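Local coordinates for periplasmic binding protein (Sulfurospirillum deleyianum, PDB 4PAG) that probably captures a small solute in the periplasm for delivery to its ABC transporter, and here holds a histidine molecule, at residues Glu58-Lys63 against Phe309-Ser314; Lys172-Glu177 against Glu228-Gln233; Gln221-Asp226 against Ala248-Val253; Met276-Ala281 against Lys302-Leu307. One frame throughout, in Å; residues are numbered along the deposited sequence.

Interaction 1 of 4, residues Glu58-Lys63 against Phe309-Ser314; sequences EKFLSK and FGVELS
A chi1 of -67° sets CG of Phe60 anti to its carbonyl carbon, and the ring beyond it meets Val311 and Leu313; the same rotamer of Phe309 (chi1 -67°) puts its CG beside the backbone N. The side chains of Phe309 and Leu61 lie side by side, pointing the same way. Leu313 CD2 comes to the edge of the Phe60 ring, near its plane, at 3.9 Å from CE1; Val311 CG1 meets CD1 of that ring obliquely at 4.1 Å. Both aliphatic chains cross Phe60 at about a right angle, the slender branches of valine and leucine fitting against the broad ring. Leu61 CD2 approaches Phe309 CE1 obliquely at 3.8 Å. The polar link is a water that donates one hydrogen to Phe60 O and the other to Phe309 O, each 2.7 Å away, bridging two acceptors that could not hydrogen-bond directly. The water also lies in the plane of the Phe309 ring, at its edge. Beyond the contact, Phe60 meets Tyr321, a residue of the histidine pocket, edge-to-face. The whole is an apolar, water-bridged junction between the region of helix 57-60 and the loop after helix 297-309, in the second shell of the ligand site.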
loop_
_atom_site.group_PDB
_atom_site.type_symbol
_atom_site.label_atom_id
_atom_site.label_comp_id
_atom_site.label_asym_id
_atom_site.label_seq_id
_atom_site.Cartn_x
_atom_site.Cartn_y
_atom_site.Cartn_z
ATOM N N GLU A 58 4.191 14.107 -9.845
ATOM C CA GLU A 58 3.819 15.418 -10.393
ATOM C C GLU A 58 2.723 15.330 -11.466
ATOM O O GLU A 58 1.989 16.287 -11.693
ATOM C CB GLU A 58 5.055 16.173 -10.915
ATOM C CG GLU A 58 5.684 15.619 -12.189
ATOM C CD GLU A 58 6.511 14.359 -11.970
ATOM O OE1 GLU A 58 6.708 13.951 -10.800
ATOM O OE2 GLU A 58 6.964 13.769 -12.980
ATOM N N LYS A 59 2.597 14.171 -12.105
ATOM C CA LYS A 59 1.573 13.961 -13.121
ATOM C C LYS A 59 0.204 13.603 -12.511
ATOM O O LYS A 59 -0.819 13.748 -13.177
ATOM C CB LYS A 59 2.015 12.854 -14.088
ATOM C CG LYS A 59 3.409 13.045 -14.695
ATOM C CD LYS A 59 3.467 14.182 -15.707
ATOM C CE LYS A 59 2.667 13.851 -16.963
ATOM N NZ LYS A 59 2.919 14.788 -18.094
ATOM N N PHE A 60 0.185 13.147 -11.254
ATOM C CA PHE A 60 -1.029 12.612 -10.628
ATOM C C PHE A 60 -1.487 13.330 -9.354
ATOM O O PHE A 60 -2.654 13.229 -8.986
ATOM C CB PHE A 60 -0.811 11.139 -10.280
ATOM C CG PHE A 60 -0.654 10.242 -11.475
ATOM C CD1 PHE A 60 -1.763 9.682 -12.079
ATOM C CD2 PHE A 60 0.598 9.932 -11.971
ATOM C CE1 PHE A 60 -1.624 8.846 -13.166
ATOM C CE2 PHE A 60 0.746 9.090 -13.066
ATOM C CZ PHE A 60 -0.365 8.552 -13.664
ATOM N N LEU A 61 -0.579 14.039 -8.685
ATOM C CA LEU A 61 -0.839 14.601 -7.357
ATOM C C LEU A 61 -0.812 16.123 -7.389
ATOM O O LEU A 61 -0.176 16.733 -8.251
ATOM C CB LEU A 61 0.223 14.103 -6.368
ATOM C CG LEU A 61 0.406 12.588 -6.273
ATOM C CD1 LEU A 61 1.618 12.258 -5.414
ATOM C CD2 LEU A 61 -0.845 11.917 -5.737
ATOM N N SER A 62 -1.493 16.735 -6.429
ATOM C CA SER A 62 -1.577 18.188 -6.368
ATOM C C SER A 62 -0.196 18.803 -6.152
ATOM O O SER A 62 0.680 18.201 -5.538
ATOM C CB SER A 62 -2.514 18.624 -5.242
ATOM O OG SER A 62 -1.926 18.365 -3.979
ATOM N N LYS A 63 -0.013 20.011 -6.669
ATOM C CA LYS A 63 1.215 20.753 -6.433
ATOM C C LYS A 63 1.431 20.983 -4.933
ATOM O O LYS A 63 2.560 20.877 -4.452
ATOM C CB LYS A 63 1.191 22.081 -7.187
ATOM C CG LYS A 63 2.564 22.716 -7.346
ATOM C CD LYS A 63 2.711 23.375 -8.710
ATOM C CE LYS A 63 3.968 24.224 -8.795
ATOM N NZ LYS A 63 3.893 25.421 -7.910
ATOM N N PHE A 309 -7.958 9.841 -7.549
ATOM C CA PHE A 309 -6.978 10.868 -7.912
ATOM C C PHE A 309 -7.554 12.012 -8.746
ATOM O O PHE A 309 -6.897 13.034 -8.912
ATOM C CB PHE A 309 -5.776 10.230 -8.630
ATOM C CG PHE A 309 -4.960 9.330 -7.743
ATOM C CD1 PHE A 309 -4.125 9.874 -6.771
ATOM C CD2 PHE A 309 -5.036 7.947 -7.855
ATOM C CE1 PHE A 309 -3.381 9.054 -5.934
ATOM C CE2 PHE A 309 -4.290 7.124 -7.022
ATOM C CZ PHE A 309 -3.463 7.679 -6.060
ATOM N N GLY A 310 -8.775 11.855 -9.257
ATOM C CA GLY A 310 -9.365 12.867 -10.127
ATOM C C GLY A 310 -8.669 12.935 -11.474
ATOM O O GLY A 310 -8.612 13.997 -12.089
ATOM N N VAL A 311 -8.139 11.802 -11.933
ATOM C CA VAL A 311 -7.313 11.756 -13.136
ATOM C C VAL A 311 -7.929 10.822 -14.172
ATOM O O VAL A 311 -8.289 9.689 -13.857
ATOM C CB VAL A 311 -5.887 11.287 -12.808
ATOM C CG1 VAL A 311 -5.088 11.042 -14.080
ATOM C CG2 VAL A 311 -5.187 12.323 -11.939
ATOM N N GLU A 312 -8.044 11.318 -15.402
ATOM C CA GLU A 312 -8.535 10.536 -16.537
ATOM C C GLU A 312 -7.349 9.938 -17.246
ATOM O O GLU A 312 -6.396 10.643 -17.551
ATOM C CB GLU A 312 -9.262 11.438 -17.526
ATOM C CG GLU A 312 -10.513 12.070 -16.962
ATOM C CD GLU A 312 -11.656 11.087 -16.866
ATOM O OE1 GLU A 312 -11.612 10.038 -17.553
ATOM O OE2 GLU A 312 -12.602 11.374 -16.109
ATOM N N LEU A 313 -7.415 8.646 -17.529
ATOM C CA LEU A 313 -6.317 7.949 -18.166
ATOM C C LEU A 313 -6.690 7.570 -19.589
ATOM O O LEU A 313 -7.731 6.953 -19.820
ATOM C CB LEU A 313 -5.968 6.695 -17.361
ATOM C CG LEU A 313 -5.425 6.949 -15.952
ATOM C CD1 LEU A 313 -5.393 5.650 -15.170
ATOM C CD2 LEU A 313 -4.034 7.569 -16.016
ATOM N N SER A 314 -5.844 7.954 -20.539
ATOM C CA SER A 314 -5.978 7.514 -21.925
ATOM C C SER A 314 -5.469 6.082 -22.055
ATOM O O SER A 314 -4.811 5.569 -21.153
ATOM C CB SER A 314 -5.152 8.408 -22.842
ATOM O OG SER A 314 -3.766 8.211 -22.618
HETATM O O HOH W 1 -4.764 13.676 -7.304
#

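Interaction 2 of 4, residues Lys172-Glu177 against Glu228-Gln233; sequences KVYYAE and EVIIVQ
Strands 172-176 and 229-232 run parallel, their axes 4.8 Å apart at closest and inclined by 21°, with Lys172 O, Tyr174 N and O, and Ala176 N and O alternately accepting from and donating to the backbone of 229-233. At the start Glu228 reaches back: its OE2 takes the Lys172 N-H at 2.8 Å in a nearly straight bond (174°) that arrives from above the carboxylate plane. Lys172 O is gripped twice, by Val229 N and by Glu228 N (2.9 Å). The ammonium of Lys172 turns instead to the carbonyls of Tyr225 and Asp226.

Beta-branched residues suit the sheet faces: Val173 CG2 lies 3.8 Å from Ile231 CG1 on one, and Ile230 CG2 lies 3.9 Å from Ala176 CB on the other, where it also nears the edge of the Tyr174 ring. At the C-terminal end Gln233 bends at chi2, and its NE2 donates to Tyr175 OH at 3.0 Å. The donor lies in the ring plane at its edge, and the amide stands almost perpendicular to the ring. Asp270 also bonds this hydroxyl, and Asn267 holds Gln233 OE1. The pair forms the centre of the four-stranded parallel sheet of an alpha/beta lobe, as in periplasmic binding proteins, with the C-terminal end of strand 229-232 toward the ligand: the Gln233 side chain is about 6 Å from the bound histidine.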
loop_
_atom_site.group_PDB
_atom_site.type_symbol
_atom_site.label_atom_id
_atom_site.label_comp_id
_atom_site.label_asym_id
_atom_site.label_seq_id
_atom_site.Cartn_x
_atom_site.Cartn_y
_atom_site.Cartn_z
ATOM N N LYS A 172 1.004 -20.529 -7.544
ATOM C CA LYS A 172 2.230 -20.286 -6.781
ATOM C C LYS A 172 2.906 -19.002 -7.261
ATOM O O LYS A 172 3.133 -18.816 -8.461
ATOM C CB LYS A 172 3.193 -21.463 -6.900
ATOM C CG LYS A 172 2.678 -22.746 -6.260
ATOM C CD LYS A 172 3.441 -23.969 -6.743
ATOM C CE LYS A 172 4.885 -23.976 -6.277
ATOM N NZ LYS A 172 5.693 -24.998 -7.011
ATOM N N VAL A 173 3.221 -18.115 -6.319
ATOM C CA VAL A 173 3.810 -16.828 -6.649
ATOM C C VAL A 173 5.026 -16.526 -5.759
ATOM O O VAL A 173 5.021 -16.792 -4.549
ATOM C CB VAL A 173 2.746 -15.686 -6.610
ATOM C CG1 VAL A 173 2.033 -15.606 -5.269
ATOM C CG2 VAL A 173 3.363 -14.336 -6.950
ATOM N N TYR A 174 6.069 -15.987 -6.387
ATOM C CA TYR A 174 7.254 -15.506 -5.707
ATOM C C TYR A 174 7.292 -13.990 -5.821
ATOM O O TYR A 174 7.201 -13.437 -6.914
ATOM C CB TYR A 174 8.522 -16.110 -6.321
ATOM C CG TYR A 174 9.795 -15.578 -5.708
ATOM C CD1 TYR A 174 10.101 -15.834 -4.377
ATOM C CD2 TYR A 174 10.680 -14.797 -6.444
ATOM C CE1 TYR A 174 11.253 -15.338 -3.800
ATOM C CE2 TYR A 174 11.843 -14.293 -5.874
ATOM C CZ TYR A 174 12.119 -14.573 -4.550
ATOM O OH TYR A 174 13.257 -14.099 -3.963
ATOM N N TYR A 175 7.412 -13.321 -4.681
ATOM C CA TYR A 175 7.520 -11.867 -4.637
ATOM C C TYR A 175 8.997 -11.503 -4.632
ATOM O O TYR A 175 9.688 -11.705 -3.636
ATOM C CB TYR A 175 6.814 -11.343 -3.385
ATOM C CG TYR A 175 6.789 -9.839 -3.208
ATOM C CD1 TYR A 175 6.777 -8.970 -4.297
ATOM C CD2 TYR A 175 6.751 -9.289 -1.934
ATOM C CE1 TYR A 175 6.738 -7.592 -4.116
ATOM C CE2 TYR A 175 6.714 -7.922 -1.742
ATOM C CZ TYR A 175 6.714 -7.072 -2.828
ATOM O OH TYR A 175 6.689 -5.708 -2.609
ATOM N N ALA A 176 9.489 -11.000 -5.761
ATOM C CA ALA A 176 10.920 -10.760 -5.924
ATOM C C ALA A 176 11.246 -9.322 -5.584
ATOM O O ALA A 176 10.856 -8.406 -6.294
ATOM C CB ALA A 176 11.358 -11.081 -7.341
ATOM N N GLU A 177 11.978 -9.134 -4.494
ATOM C CA GLU A 177 12.352 -7.808 -4.036
ATOM C C GLU A 177 13.852 -7.611 -4.167
ATOM O O GLU A 177 14.600 -8.573 -4.367
ATOM C CB GLU A 177 11.914 -7.631 -2.587
ATOM C CG GLU A 177 10.407 -7.638 -2.408
ATOM C CD GLU A 177 10.025 -7.470 -0.952
ATOM O OE1 GLU A 177 10.309 -8.418 -0.179
ATOM O OE2 GLU A 177 9.466 -6.402 -0.592
ATOM N N GLU A 228 4.890 -20.167 -10.338
ATOM C CA GLU A 228 4.199 -20.054 -11.617
ATOM C C GLU A 228 4.201 -18.609 -12.102
ATOM O O GLU A 228 4.267 -18.355 -13.309
ATOM C CB GLU A 228 2.772 -20.578 -11.502
ATOM C CG GLU A 228 2.713 -22.046 -11.124
ATOM C CD GLU A 228 1.332 -22.484 -10.677
ATOM O OE1 GLU A 228 0.487 -22.745 -11.560
ATOM O OE2 GLU A 228 1.095 -22.576 -9.451
ATOM N N VAL A 229 4.117 -17.675 -11.158
ATOM C CA VAL A 229 4.171 -16.249 -11.449
ATOM C C VAL A 229 5.199 -15.573 -10.539
ATOM O O VAL A 229 5.328 -15.918 -9.361
ATOM C CB VAL A 229 2.791 -15.584 -11.266
ATOM C CG1 VAL A 229 2.895 -14.069 -11.347
ATOM C CG2 VAL A 229 1.796 -16.083 -12.315
ATOM N N ILE A 230 5.923 -14.606 -11.093
ATOM C CA ILE A 230 6.838 -13.795 -10.309
ATOM C C ILE A 230 6.403 -12.334 -10.371
ATOM O O ILE A 230 6.229 -11.763 -11.447
ATOM C CB ILE A 230 8.302 -13.950 -10.761
ATOM C CG1 ILE A 230 8.784 -15.390 -10.542
ATOM C CG2 ILE A 230 9.181 -12.953 -10.007
ATOM C CD1 ILE A 230 10.097 -15.728 -11.219
ATOM N N ILE A 231 6.209 -11.742 -9.199
ATOM C CA ILE A 231 5.875 -10.330 -9.080
ATOM C C ILE A 231 7.125 -9.598 -8.610
ATOM O O ILE A 231 7.695 -9.945 -7.575
ATOM C CB ILE A 231 4.724 -10.118 -8.072
ATOM C CG1 ILE A 231 3.462 -10.883 -8.500
ATOM C CG2 ILE A 231 4.410 -8.635 -7.905
ATOM C CD1 ILE A 231 2.887 -10.485 -9.844
ATOM N N VAL A 232 7.527 -8.581 -9.371
ATOM C CA VAL A 232 8.810 -7.902 -9.216
ATOM C C VAL A 232 8.627 -6.435 -8.811
ATOM O O VAL A 232 7.835 -5.705 -9.409
ATOM C CB VAL A 232 9.588 -7.937 -10.553
ATOM C CG1 VAL A 232 10.879 -7.141 -10.449
ATOM C CG2 VAL A 232 9.855 -9.382 -10.989
ATOM N N GLN A 233 9.380 -5.997 -7.809
ATOM C CA GLN A 233 9.298 -4.610 -7.342
ATOM C C GLN A 233 10.293 -3.720 -8.109
ATOM O O GLN A 233 9.942 -2.642 -8.587
ATOM C CB GLN A 233 9.546 -4.589 -5.826
ATOM C CG GLN A 233 8.816 -3.564 -4.968
ATOM C CD GLN A 233 7.436 -3.139 -5.447
ATOM O OE1 GLN A 233 7.329 -2.298 -6.315
ATOM N NE2 GLN A 233 6.382 -3.653 -4.817
#

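Interaction 3 of 4, residues Gln221-Asp226 against Ala248-Val253; sequences QIILYD and AVLKAV
The carboxylate of Asp226 is the flat group that reaches across, bringing OD1 within 4.1 Å of Lys251 CG, a contact with the aliphatic part of the lysine and not with its ammonium. The other flat group of note, the Tyr225 ring, carries Gln221 NE2 of its own helix over one face, 3.3 Å above the plane and offset toward the rim. The main contact is aliphatic. Val249, with CG1 placed between the backbone N and the carbonyl carbon (chi1 65°), meets Ile223 CD1 at 3.8 Å through that branch, the two side chains crossing at about a right angle. Leu250 divides its fork: CD2 lies 3.9 Å from Ile223 CA, close against the helix backbone, and CD1 lies 4.1 Å from Ile222 CG2. Leucine suits this place because its two methyls can serve neighbouring residues at once, while the residue itself occupies the N-cap position of helix 251-254. Asp226, leaving the helix with positive phi, turns the chain toward strand 229-232. Leu250 and Ala252 continue inward onto Ile230 of that strand. Helix 219-225 and the start of helix 251-254, each preceding one of two adjacent strands, thus meet in the helical layer over one face of the parallel sheet, as in an alpha/beta fold.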
loop_
_atom_site.group_PDB
_atom_site.type_symbol
_atom_site.label_atom_id
_atom_site.label_comp_id
_atom_site.label_asym_id
_atom_site.label_seq_id
_atom_site.Cartn_x
_atom_site.Cartn_y
_atom_site.Cartn_z
ATOM N N GLN A 221 17.180 -21.670 -3.940
ATOM C CA GLN A 221 15.897 -21.788 -3.254
ATOM C C GLN A 221 14.707 -21.376 -4.135
ATOM O O GLN A 221 13.645 -21.997 -4.090
ATOM C CB GLN A 221 15.907 -20.933 -1.989
ATOM C CG GLN A 221 14.683 -21.142 -1.115
ATOM C CD GLN A 221 14.598 -22.566 -0.618
ATOM O OE1 GLN A 221 15.509 -23.038 0.038
ATOM N NE2 GLN A 221 13.517 -23.258 -0.942
ATOM N N ILE A 222 14.883 -20.323 -4.923
ATOM C CA ILE A 222 13.828 -19.865 -5.842
ATOM C C ILE A 222 13.534 -20.945 -6.889
ATOM O O ILE A 222 12.374 -21.222 -7.196
ATOM C CB ILE A 222 14.203 -18.535 -6.521
ATOM C CG1 ILE A 222 14.334 -17.430 -5.466
ATOM C CG2 ILE A 222 13.163 -18.155 -7.575
ATOM C CD1 ILE A 222 15.088 -16.199 -5.926
ATOM N N ILE A 223 14.586 -21.565 -7.415
ATOM C CA ILE A 223 14.420 -22.707 -8.319
ATOM C C ILE A 223 13.589 -23.806 -7.661
ATOM O O ILE A 223 12.670 -24.345 -8.288
ATOM C CB ILE A 223 15.773 -23.285 -8.779
ATOM C CG1 ILE A 223 16.500 -22.289 -9.676
ATOM C CG2 ILE A 223 15.573 -24.614 -9.510
ATOM C CD1 ILE A 223 17.914 -22.707 -10.026
ATOM N N LEU A 224 13.901 -24.136 -6.408
ATOM C CA LEU A 224 13.147 -25.165 -5.679
ATOM C C LEU A 224 11.684 -24.786 -5.531
ATOM O O LEU A 224 10.811 -25.631 -5.700
ATOM C CB LEU A 224 13.746 -25.436 -4.293
ATOM C CG LEU A 224 15.073 -26.182 -4.281
ATOM C CD1 LEU A 224 15.683 -26.154 -2.887
ATOM C CD2 LEU A 224 14.901 -27.620 -4.770
ATOM N N TYR A 225 11.422 -23.514 -5.229
ATOM C CA TYR A 225 10.059 -23.036 -5.057
ATOM C C TYR A 225 9.221 -23.137 -6.344
ATOM O O TYR A 225 8.001 -23.284 -6.273
ATOM C CB TYR A 225 10.044 -21.596 -4.516
ATOM C CG TYR A 225 10.380 -21.416 -3.035
ATOM C CD1 TYR A 225 10.101 -22.409 -2.091
ATOM C CD2 TYR A 225 10.914 -20.208 -2.570
ATOM C CE1 TYR A 225 10.384 -22.221 -0.742
ATOM C CE2 TYR A 225 11.193 -20.007 -1.218
ATOM C CZ TYR A 225 10.931 -21.015 -0.311
ATOM O OH TYR A 225 11.203 -20.828 1.032
ATOM N N ASP A 226 9.870 -23.057 -7.506
ATOM C CA ASP A 226 9.206 -23.267 -8.795
ATOM C C ASP A 226 7.921 -22.421 -8.933
ATOM O O ASP A 226 6.833 -22.957 -9.171
ATOM C CB ASP A 226 8.908 -24.771 -8.965
ATOM C CG ASP A 226 8.337 -25.125 -10.339
ATOM O OD1 ASP A 226 8.656 -24.438 -11.328
ATOM O OD2 ASP A 226 7.566 -26.109 -10.431
ATOM N N ALA A 248 16.485 -18.307 -16.945
ATOM C CA ALA A 248 15.663 -19.062 -17.892
ATOM C C ALA A 248 15.360 -20.491 -17.425
ATOM O O ALA A 248 14.533 -21.160 -18.021
ATOM C CB ALA A 248 16.333 -19.088 -19.261
ATOM N N VAL A 249 16.036 -20.966 -16.380
ATOM C CA VAL A 249 15.668 -22.243 -15.756
ATOM C C VAL A 249 14.237 -22.229 -15.199
ATOM O O VAL A 249 13.593 -23.269 -15.106
ATOM C CB VAL A 249 16.668 -22.654 -14.646
ATOM C CG1 VAL A 249 16.662 -21.679 -13.472
ATOM C CG2 VAL A 249 16.354 -24.043 -14.147
ATOM N N LEU A 250 13.745 -21.050 -14.834
ATOM C CA LEU A 250 12.430 -20.927 -14.217
ATOM C C LEU A 250 11.307 -20.961 -15.250
ATOM O O LEU A 250 11.351 -20.237 -16.249
ATOM C CB LEU A 250 12.350 -19.618 -13.437
ATOM C CG LEU A 250 13.309 -19.463 -12.254
ATOM C CD1 LEU A 250 13.187 -18.071 -11.659
ATOM C CD2 LEU A 250 13.042 -20.506 -11.182
ATOM N N LYS A 251 10.286 -21.775 -14.996
ATOM C CA LYS A 251 9.134 -21.864 -15.898
ATOM C C LYS A 251 8.399 -20.517 -16.010
ATOM O O LYS A 251 7.912 -20.166 -17.076
ATOM C CB LYS A 251 8.158 -22.964 -15.458
ATOM C CG LYS A 251 8.754 -24.369 -15.384
ATOM C CD LYS A 251 8.811 -25.090 -16.732
ATOM C CE LYS A 251 9.312 -26.525 -16.558
ATOM N NZ LYS A 251 9.354 -27.356 -17.807
ATOM N N ALA A 252 8.318 -19.760 -14.917
ATOM C CA ALA A 252 7.687 -18.448 -14.964
ATOM C C ALA A 252 8.394 -17.552 -15.982
ATOM O O ALA A 252 7.745 -16.780 -16.687
ATOM C CB ALA A 252 7.683 -17.796 -13.587
ATOM N N VAL A 253 9.719 -17.678 -16.068
ATOM C CA VAL A 253 10.512 -16.866 -16.986
ATOM C C VAL A 253 10.289 -17.329 -18.430
ATOM O O VAL A 253 10.091 -16.504 -19.322
ATOM C CB VAL A 253 12.007 -16.866 -16.598
ATOM C CG1 VAL A 253 12.866 -16.246 -17.692
ATOM C CG2 VAL A 253 12.202 -16.130 -15.279
#

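Interaction 4 of 4, residues Met276-Ala281 against Lys302-Leu307; sequences MRILGA and KAFYQL
Leu279 CB sits over one face of the Phe304 ring, 3.9 Å from its centroid and 8° off the normal, a CH-pi contact. The same ring meets Ile278 CG2 obliquely at CE2 (3.8 Å), and at its edge Met276, deposited as selenomethionine, brings SE to 3.9 Å from CE1 in a Met-aromatic contact. Phe304 reaches this position with CG anti to its backbone N (chi1 -175°), facing the neighbouring helix. Leu279 CD2 also reaches Tyr305, at the edge of that ring, 3.8 Å from CE1. Met276, bent at chi2 and chi3, curls its CE back to 3.5 Å from Tyr305 OH. The flexible, unbranched methionine chain suits a place where it touches two rings, SE beside one and CE near the hydroxyl of the other.

The two helical segments are nearly antiparallel, 169° apart, with axes 10.7 Å from each other, a wide spacing that the large aromatic ring spans. Outward, Ile278 rests on Ala151 and Tyr154 of helix 141-163, and Phe304 stacks on Phe308. With no hydrogen bond between the segments, the pairing rests on dispersion and shape, while the buried hydroxyl of Tyr305 is satisfied by Ser264 O and Trp268 NE1.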
loop_
_atom_site.group_PDB
_atom_site.type_symbol
_atom_site.label_atom_id
_atom_site.label_comp_id
_atom_site.label_asym_id
_atom_site.label_seq_id
_atom_site.Cartn_x
_atom_site.Cartn_y
_atom_site.Cartn_z
HETATM N N MSE A 276 -3.975 1.672 -2.019
HETATM C CA MSE A 276 -3.762 1.322 -3.437
HETATM C C MSE A 276 -3.990 -0.156 -3.689
HETATM O O MSE A 276 -4.281 -0.566 -4.826
HETATM C CB MSE A 276 -2.340 1.644 -3.895
HETATM C CG MSE A 276 -1.979 3.121 -3.878
HETATM SE SE MSE A 276 -3.055 4.187 -5.137
HETATM C CE MSE A 276 -2.387 3.445 -6.842
ATOM N N ARG A 277 -3.869 -0.965 -2.638
ATOM C CA ARG A 277 -4.113 -2.414 -2.720
ATOM C C ARG A 277 -5.533 -2.784 -3.142
ATOM O O ARG A 277 -5.759 -3.874 -3.685
ATOM C CB ARG A 277 -3.777 -3.085 -1.395
ATOM C CG ARG A 277 -2.289 -3.110 -1.119
ATOM C CD ARG A 277 -1.955 -3.409 0.335
ATOM N NE ARG A 277 -0.537 -3.714 0.427
ATOM C CZ ARG A 277 0.086 -4.239 1.473
ATOM N NH1 ARG A 277 -0.565 -4.513 2.605
ATOM N NH2 ARG A 277 1.394 -4.486 1.382
ATOM N N ILE A 278 -6.481 -1.882 -2.895
ATOM C CA ILE A 278 -7.835 -2.019 -3.422
ATOM C C ILE A 278 -7.801 -2.330 -4.929
ATOM O O ILE A 278 -8.543 -3.187 -5.409
ATOM C CB ILE A 278 -8.643 -0.737 -3.146
ATOM C CG1 ILE A 278 -8.929 -0.637 -1.645
ATOM C CG2 ILE A 278 -9.945 -0.720 -3.932
ATOM C CD1 ILE A 278 -9.170 0.782 -1.166
ATOM N N LEU A 279 -6.926 -1.635 -5.652
ATOM C CA LEU A 279 -6.716 -1.874 -7.077
ATOM C C LEU A 279 -5.597 -2.888 -7.310
ATOM O O LEU A 279 -5.717 -3.772 -8.164
ATOM C CB LEU A 279 -6.368 -0.564 -7.778
ATOM C CG LEU A 279 -6.019 -0.640 -9.263
ATOM C CD1 LEU A 279 -7.231 -1.056 -10.068
ATOM C CD2 LEU A 279 -5.492 0.703 -9.741
ATOM N N GLY A 280 -4.507 -2.748 -6.562
ATOM C CA GLY A 280 -3.337 -3.600 -6.740
ATOM C C GLY A 280 -3.608 -5.080 -6.593
ATOM O O GLY A 280 -3.026 -5.890 -7.309
ATOM N N ALA A 281 -4.480 -5.451 -5.657
ATOM C CA ALA A 281 -4.827 -6.866 -5.476
ATOM C C ALA A 281 -5.607 -7.402 -6.679
ATOM O O ALA A 281 -5.452 -8.566 -7.052
ATOM C CB ALA A 281 -5.604 -7.068 -4.193
ATOM N N LYS A 302 -9.035 2.622 -14.616
ATOM C CA LYS A 302 -9.603 3.903 -15.036
ATOM C C LYS A 302 -10.574 4.457 -14.003
ATOM O O LYS A 302 -10.476 5.627 -13.645
ATOM C CB LYS A 302 -10.275 3.802 -16.419
ATOM C CG LYS A 302 -9.294 3.879 -17.576
ATOM C CD LYS A 302 -9.977 3.538 -18.902
ATOM C CE LYS A 302 -9.087 3.817 -20.103
ATOM N NZ LYS A 302 -9.437 5.081 -20.813
ATOM N N ALA A 303 -11.483 3.614 -13.512
ATOM C CA ALA A 303 -12.470 4.036 -12.510
ATOM C C ALA A 303 -11.804 4.413 -11.187
ATOM O O ALA A 303 -12.162 5.405 -10.562
ATOM C CB ALA A 303 -13.502 2.943 -12.276
ATOM N N PHE A 304 -10.830 3.619 -10.771
ATOM C CA PHE A 304 -10.123 3.870 -9.521
ATOM C C PHE A 304 -9.367 5.209 -9.569
ATOM O O PHE A 304 -9.467 6.028 -8.644
ATOM C CB PHE A 304 -9.191 2.702 -9.210
ATOM C CG PHE A 304 -8.499 2.811 -7.888
ATOM C CD1 PHE A 304 -7.287 3.466 -7.790
ATOM C CD2 PHE A 304 -9.058 2.261 -6.741
ATOM C CE1 PHE A 304 -6.639 3.576 -6.581
ATOM C CE2 PHE A 304 -8.412 2.365 -5.524
ATOM C CZ PHE A 304 -7.199 3.024 -5.448
ATOM N N TYR A 305 -8.645 5.448 -10.656
ATOM C CA TYR A 305 -7.866 6.678 -10.783
ATOM C C TYR A 305 -8.763 7.910 -10.893
ATOM O O TYR A 305 -8.423 8.983 -10.366
ATOM C CB TYR A 305 -6.849 6.593 -11.938
ATOM C CG TYR A 305 -5.515 6.031 -11.471
ATOM C CD1 TYR A 305 -5.405 4.702 -11.063
ATOM C CD2 TYR A 305 -4.383 6.829 -11.404
ATOM C CE1 TYR A 305 -4.202 4.189 -10.612
ATOM C CE2 TYR A 305 -3.167 6.322 -10.955
ATOM C CZ TYR A 305 -3.083 5.003 -10.550
ATOM O OH TYR A 305 -1.881 4.476 -10.100
ATOM N N GLN A 306 -9.923 7.749 -11.525
ATOM C CA GLN A 306 -10.859 8.860 -11.677
ATOM C C GLN A 306 -11.356 9.338 -10.326
ATOM O O GLN A 306 -11.327 10.535 -10.045
ATOM C CB GLN A 306 -12.045 8.475 -12.564
ATOM C CG GLN A 306 -12.868 9.669 -13.042
ATOM C CD GLN A 306 -13.924 10.148 -12.058
ATOM O OE1 GLN A 306 -14.418 9.389 -11.215
ATOM N NE2 GLN A 306 -14.299 11.421 -12.184
ATOM N N LEU A 307 -11.782 8.405 -9.491
ATOM C CA LEU A 307 -12.377 8.734 -8.195
ATOM C C LEU A 307 -11.310 9.103 -7.170
ATOM O O LEU A 307 -11.406 10.153 -6.511
ATOM C CB LEU A 307 -13.229 7.569 -7.682
ATOM C CG LEU A 307 -13.852 7.749 -6.292
ATOM C CD1 LEU A 307 -14.819 8.928 -6.283
ATOM C CD2 LEU A 307 -14.552 6.483 -5.836
#

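Interactions 1 and 4 form one neighbourhood, centres about 13 Å apart: Phe309 CZ packs 3.6 Å from Met276 SE, and Lys302 NZ lies 2.7 Å from Leu313 O, a probable hydrogen bond. Interactions 2 and 3 form another, centres about 10 Å apart, where Tyr174 OH touches Ile222 CD1 at 3.4 Å; along the chain these two cross, and both are nested within the loop closed by interaction 1. The centres of interactions 1 and 2 are about 28 Å apart. The bound histidine is about 6 Å from the side chain of Gln233 in interaction 2, and about 10 Å from those of Phe60 in interaction 1 and Tyr305 in interaction 4. Interaction 3 is peripheral, about 27 Å from the chain's centre.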